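Local coordinates for protein Phthiocerol/phenolphthiocerol synthesis polyketide synthase type I PpsC (Mycobacterium tuberculosis, PDB 5NJI) that probably dehydrates beta-hydroxyacyl intermediates to trans-enoyl chains as the dehydratase domain of a modular polyketide synthase that builds phthiocerol lipids in the tubercle bacillus, at residues I76-A86 against T114-V125. The protein carries 1 engineered substitution. Numbering follows the deposited sequence.
Sequences IALAAATDTFA and TTLTGDEQRCQV
T114 touches I76 where strand 114-118 meets helix 76-84: the threonine OG1 lies 3.6 Å from I76 CG2, and its methyl CG2 rests near the same branch. A beta-branched residue fits here, being at home in a strand while giving a methyl to the interface. Two residues on, L116 reaches further. With CG anti to the backbone N (chi1 -178°), its forked end rises to the helix; CD1 presses on the backbone of A80 and A81, 3.7 Å from A81 N, while CD2 touches F85 CZ. T84 OG1 lies 3.8 Å from L116 CD1, yet its polarity is met within the helix by a 2.8 Å hydrogen bond to A80 O.

At the turn, G118 has backbone angles suited to glycine, and its carbonyl O lies in the plane of the F85 ring, at the edge. D119 OD1 accepts from Q121 N, an Asx turn, and from R122 N, completing an Asx motif. E120 follows with CA over one face of the F85 ring, 3.8 Å from the centroid, a CH-pi contact, and N nearer the rim; the methyl of T84 covers the opposite face. The carboxylate of E120 extends past the ring to a salt bridge with R146, and a water on A86 N bonds weakly to OE2.

On the returning strand, C123 SG touches A81 CB, at 4.1 Å, and meets the edge of the F85 ring in a sulfur-aromatic contact. V125 closes the row with CG1 against A77. Small alanines at 77, 80 and 81 let the helix settle onto the hairpin, where the axes of helix 76-84 and strand 122-125 approach to 9.1 Å. Such a central helix wrapped by antiparallel strands is the hallmark of the hotdog fold, used twice in polyketide synthase dehydratases.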
loop_
_atom_site.group_PDB
_atom_site.type_symbol
_atom_site.label_atom_id
_atom_site.label_comp_id
_atom_site.label_asym_id
_atom_site.label_seq_id
_atom_site.Cartn_x
_atom_site.Cartn_y
_atom_site.Cartn_z
ATOM N N ILE A 76 -6.493 5.642 -0.803
ATOM C CA ILE A 76 -7.578 6.507 -0.366
ATOM C C ILE A 76 -7.094 7.936 -0.188
ATOM O O ILE A 76 -7.780 8.884 -0.580
ATOM C CB ILE A 76 -8.207 5.955 0.924
ATOM C CG1 ILE A 76 -8.956 4.663 0.605
ATOM C CG2 ILE A 76 -9.130 6.963 1.563
ATOM C CD1 ILE A 76 -9.220 3.787 1.823
ATOM N N ALA A 77 -5.920 8.118 0.409
ATOM C CA ALA A 77 -5.401 9.471 0.595
ATOM C C ALA A 77 -5.138 10.159 -0.745
ATOM O O ALA A 77 -5.492 11.331 -0.929
ATOM C CB ALA A 77 -4.135 9.431 1.445
ATOM N N LEU A 78 -4.508 9.455 -1.692
ATOM C CA LEU A 78 -4.249 10.049 -3.006
ATOM C C LEU A 78 -5.535 10.343 -3.756
ATOM O O LEU A 78 -5.661 11.394 -4.394
ATOM C CB LEU A 78 -3.351 9.130 -3.839
ATOM C CG LEU A 78 -1.953 8.987 -3.265
ATOM C CD1 LEU A 78 -1.285 7.876 -4.022
ATOM C CD2 LEU A 78 -1.148 10.272 -3.400
ATOM N N ALA A 79 -6.515 9.440 -3.674
ATOM C CA ALA A 79 -7.783 9.672 -4.339
ATOM C C ALA A 79 -8.531 10.841 -3.715
ATOM O O ALA A 79 -9.234 11.563 -4.427
ATOM C CB ALA A 79 -8.652 8.417 -4.284
ATOM N N ALA A 80 -8.401 11.029 -2.403
ATOM C CA ALA A 80 -9.052 12.155 -1.745
ATOM C C ALA A 80 -8.505 13.479 -2.260
ATOM O O ALA A 80 -9.275 14.378 -2.618
ATOM C CB ALA A 80 -8.891 12.054 -0.225
ATOM N N ALA A 81 -7.177 13.614 -2.316
ATOM C CA ALA A 81 -6.585 14.835 -2.862
ATOM C C ALA A 81 -7.023 15.062 -4.299
ATOM O O ALA A 81 -7.359 16.184 -4.687
ATOM C CB ALA A 81 -5.055 14.769 -2.777
ATOM N N THR A 82 -7.009 14.009 -5.112
ATOM C CA THR A 82 -7.386 14.126 -6.512
ATOM C C THR A 82 -8.849 14.523 -6.681
ATOM O O THR A 82 -9.188 15.288 -7.597
ATOM C CB THR A 82 -7.076 12.799 -7.215
ATOM O OG1 THR A 82 -5.669 12.573 -7.160
ATOM C CG2 THR A 82 -7.517 12.817 -8.671
ATOM N N ASP A 83 -9.729 14.054 -5.795
ATOM C CA ASP A 83 -11.128 14.439 -5.887
ATOM C C ASP A 83 -11.365 15.858 -5.406
ATOM O O ASP A 83 -12.386 16.455 -5.760
ATOM C CB ASP A 83 -11.984 13.459 -5.080
ATOM C CG ASP A 83 -13.469 13.687 -5.266
ATOM O OD1 ASP A 83 -13.935 13.713 -6.432
ATOM O OD2 ASP A 83 -14.174 13.826 -4.239
ATOM N N THR A 84 -10.443 16.416 -4.631
ATOM C CA THR A 84 -10.624 17.733 -4.042
ATOM C C THR A 84 -10.038 18.842 -4.903
ATOM O O THR A 84 -10.629 19.921 -5.021
ATOM C CB THR A 84 -9.983 17.776 -2.656
ATOM O OG1 THR A 84 -10.522 16.725 -1.836
ATOM C CG2 THR A 84 -10.233 19.110 -1.970
ATOM N N PHE A 85 -8.880 18.602 -5.501
ATOM C CA PHE A 85 -8.150 19.633 -6.222
ATOM C C PHE A 85 -8.034 19.254 -7.687
ATOM O O PHE A 85 -7.738 18.104 -8.025
ATOM C CB PHE A 85 -6.754 19.831 -5.626
ATOM C CG PHE A 85 -6.758 20.072 -4.145
ATOM C CD1 PHE A 85 -7.267 21.251 -3.622
ATOM C CD2 PHE A 85 -6.275 19.115 -3.258
ATOM C CE1 PHE A 85 -7.267 21.486 -2.272
ATOM C CE2 PHE A 85 -6.280 19.349 -1.893
ATOM C CZ PHE A 85 -6.784 20.532 -1.399
ATOM N N ALA A 86 -8.258 20.234 -8.551
ATOM C CA ALA A 86 -8.062 20.048 -9.980
ATOM C C ALA A 86 -6.591 20.254 -10.297
ATOM O O ALA A 86 -6.048 21.338 -10.054
ATOM C CB ALA A 86 -8.923 21.027 -10.771
ATOM N N THR A 114 -13.665 9.325 5.443
ATOM C CA THR A 114 -12.410 10.010 5.149
ATOM C C THR A 114 -12.624 11.519 5.194
ATOM O O THR A 114 -13.676 12.020 4.782
ATOM C CB THR A 114 -11.893 9.587 3.767
ATOM O OG1 THR A 114 -11.732 8.168 3.746
ATOM C CG2 THR A 114 -10.566 10.238 3.414
ATOM N N THR A 115 -11.667 12.241 5.763
ATOM C CA THR A 115 -11.694 13.698 5.735
ATOM C C THR A 115 -10.407 14.245 5.148
ATOM O O THR A 115 -9.346 13.624 5.235
ATOM C CB THR A 115 -11.886 14.314 7.115
ATOM O OG1 THR A 115 -10.860 13.864 8.010
ATOM C CG2 THR A 115 -13.270 13.989 7.687
ATOM N N LEU A 116 -10.516 15.419 4.544
ATOM C CA LEU A 116 -9.350 16.110 4.011
ATOM C C LEU A 116 -9.432 17.577 4.382
ATOM O O LEU A 116 -10.462 18.222 4.170
ATOM C CB LEU A 116 -9.243 15.962 2.492
ATOM C CG LEU A 116 -8.020 16.601 1.806
ATOM C CD1 LEU A 116 -7.700 15.869 0.538
ATOM C CD2 LEU A 116 -8.272 18.079 1.469
ATOM N N THR A 117 -8.334 18.102 4.896
ATOM C CA THR A 117 -8.181 19.529 5.122
ATOM C C THR A 117 -6.904 19.975 4.429
ATOM O O THR A 117 -6.003 19.174 4.194
ATOM C CB THR A 117 -8.102 19.863 6.609
ATOM O OG1 THR A 117 -6.935 19.256 7.188
ATOM C CG2 THR A 117 -9.339 19.352 7.333
ATOM N N GLY A 118 -6.830 21.261 4.084
ATOM C CA GLY A 118 -5.617 21.824 3.519
ATOM C C GLY A 118 -5.859 22.405 2.142
ATOM O O GLY A 118 -6.975 22.822 1.812
ATOM N N ASP A 119 -4.794 22.432 1.336
ATOM C CA ASP A 119 -4.841 23.098 0.043
ATOM C C ASP A 119 -4.045 22.279 -0.965
ATOM O O ASP A 119 -3.549 21.188 -0.658
ATOM C CB ASP A 119 -4.341 24.552 0.151
ATOM C CG ASP A 119 -2.869 24.662 0.543
ATOM O OD1 ASP A 119 -2.088 23.710 0.343
ATOM O OD2 ASP A 119 -2.486 25.734 1.055
ATOM N N GLU A 120 -3.986 22.831 -2.148
ATOM C CA GLU A 120 -3.448 22.105 -3.270
ATOM C C GLU A 120 -1.943 21.880 -3.223
ATOM O O GLU A 120 -1.436 21.267 -4.092
ATOM C CB GLU A 120 -3.905 22.592 -4.682
ATOM C CG GLU A 120 -3.126 23.749 -5.310
ATOM C CD GLU A 120 -3.570 24.034 -6.784
ATOM O OE1 GLU A 120 -2.757 24.149 -7.743
ATOM O OE2 GLU A 120 -4.798 24.163 -7.005
ATOM N N GLN A 121 -1.263 22.424 -2.232
ATOM C CA GLN A 121 0.164 22.236 -2.016
ATOM C C GLN A 121 0.435 21.168 -0.976
ATOM O O GLN A 121 1.379 20.383 -1.127
ATOM C CB GLN A 121 0.819 23.543 -1.553
ATOM C CG GLN A 121 0.836 24.638 -2.596
ATOM C CD GLN A 121 1.453 24.178 -3.888
ATOM O OE1 GLN A 121 0.864 24.337 -4.953
ATOM N NE2 GLN A 121 2.641 23.586 -3.805
ATOM N N ARG A 122 -0.363 21.151 0.089
ATOM C CA ARG A 122 -0.199 20.201 1.179
ATOM C C ARG A 122 -1.544 20.046 1.866
ATOM O O ARG A 122 -2.179 21.049 2.205
ATOM C CB ARG A 122 0.854 20.681 2.181
ATOM C CG ARG A 122 1.099 19.757 3.363
ATOM C CD ARG A 122 2.300 20.230 4.162
ATOM N NE ARG A 122 2.590 19.371 5.306
ATOM C CZ ARG A 122 2.075 19.531 6.521
ATOM N NH1 ARG A 122 1.230 20.522 6.772
ATOM N NH2 ARG A 122 2.409 18.693 7.494
ATOM N N CYS A 123 -1.967 18.803 2.080
ATOM C CA CYS A 123 -3.255 18.541 2.707
ATOM C C CYS A 123 -3.126 17.345 3.649
ATOM O O CYS A 123 -2.176 16.564 3.571
ATOM C CB CYS A 123 -4.348 18.317 1.654
ATOM S SG CYS A 123 -4.074 16.920 0.572
ATOM N N GLN A 124 -4.065 17.250 4.589
ATOM C CA GLN A 124 -4.045 16.261 5.651
ATOM C C GLN A 124 -5.287 15.403 5.501
ATOM O O GLN A 124 -6.401 15.929 5.400
ATOM C CB GLN A 124 -4.020 16.908 7.055
ATOM C CG GLN A 124 -2.915 17.925 7.264
ATOM C CD GLN A 124 -1.565 17.282 7.499
ATOM O OE1 GLN A 124 -1.466 16.070 7.700
ATOM N NE2 GLN A 124 -0.514 18.092 7.474
ATOM N N VAL A 125 -5.096 14.094 5.491
ATOM C CA VAL A 125 -6.178 13.139 5.306
ATOM C C VAL A 125 -6.282 12.297 6.566
ATOM O O VAL A 125 -5.267 11.907 7.147
ATOM C CB VAL A 125 -5.919 12.264 4.063
ATOM C CG1 VAL A 125 -6.966 11.164 3.927
ATOM C CG2 VAL A 125 -5.888 13.109 2.812
HETATM O O HOH W 1 -7.844 22.926 -7.466
#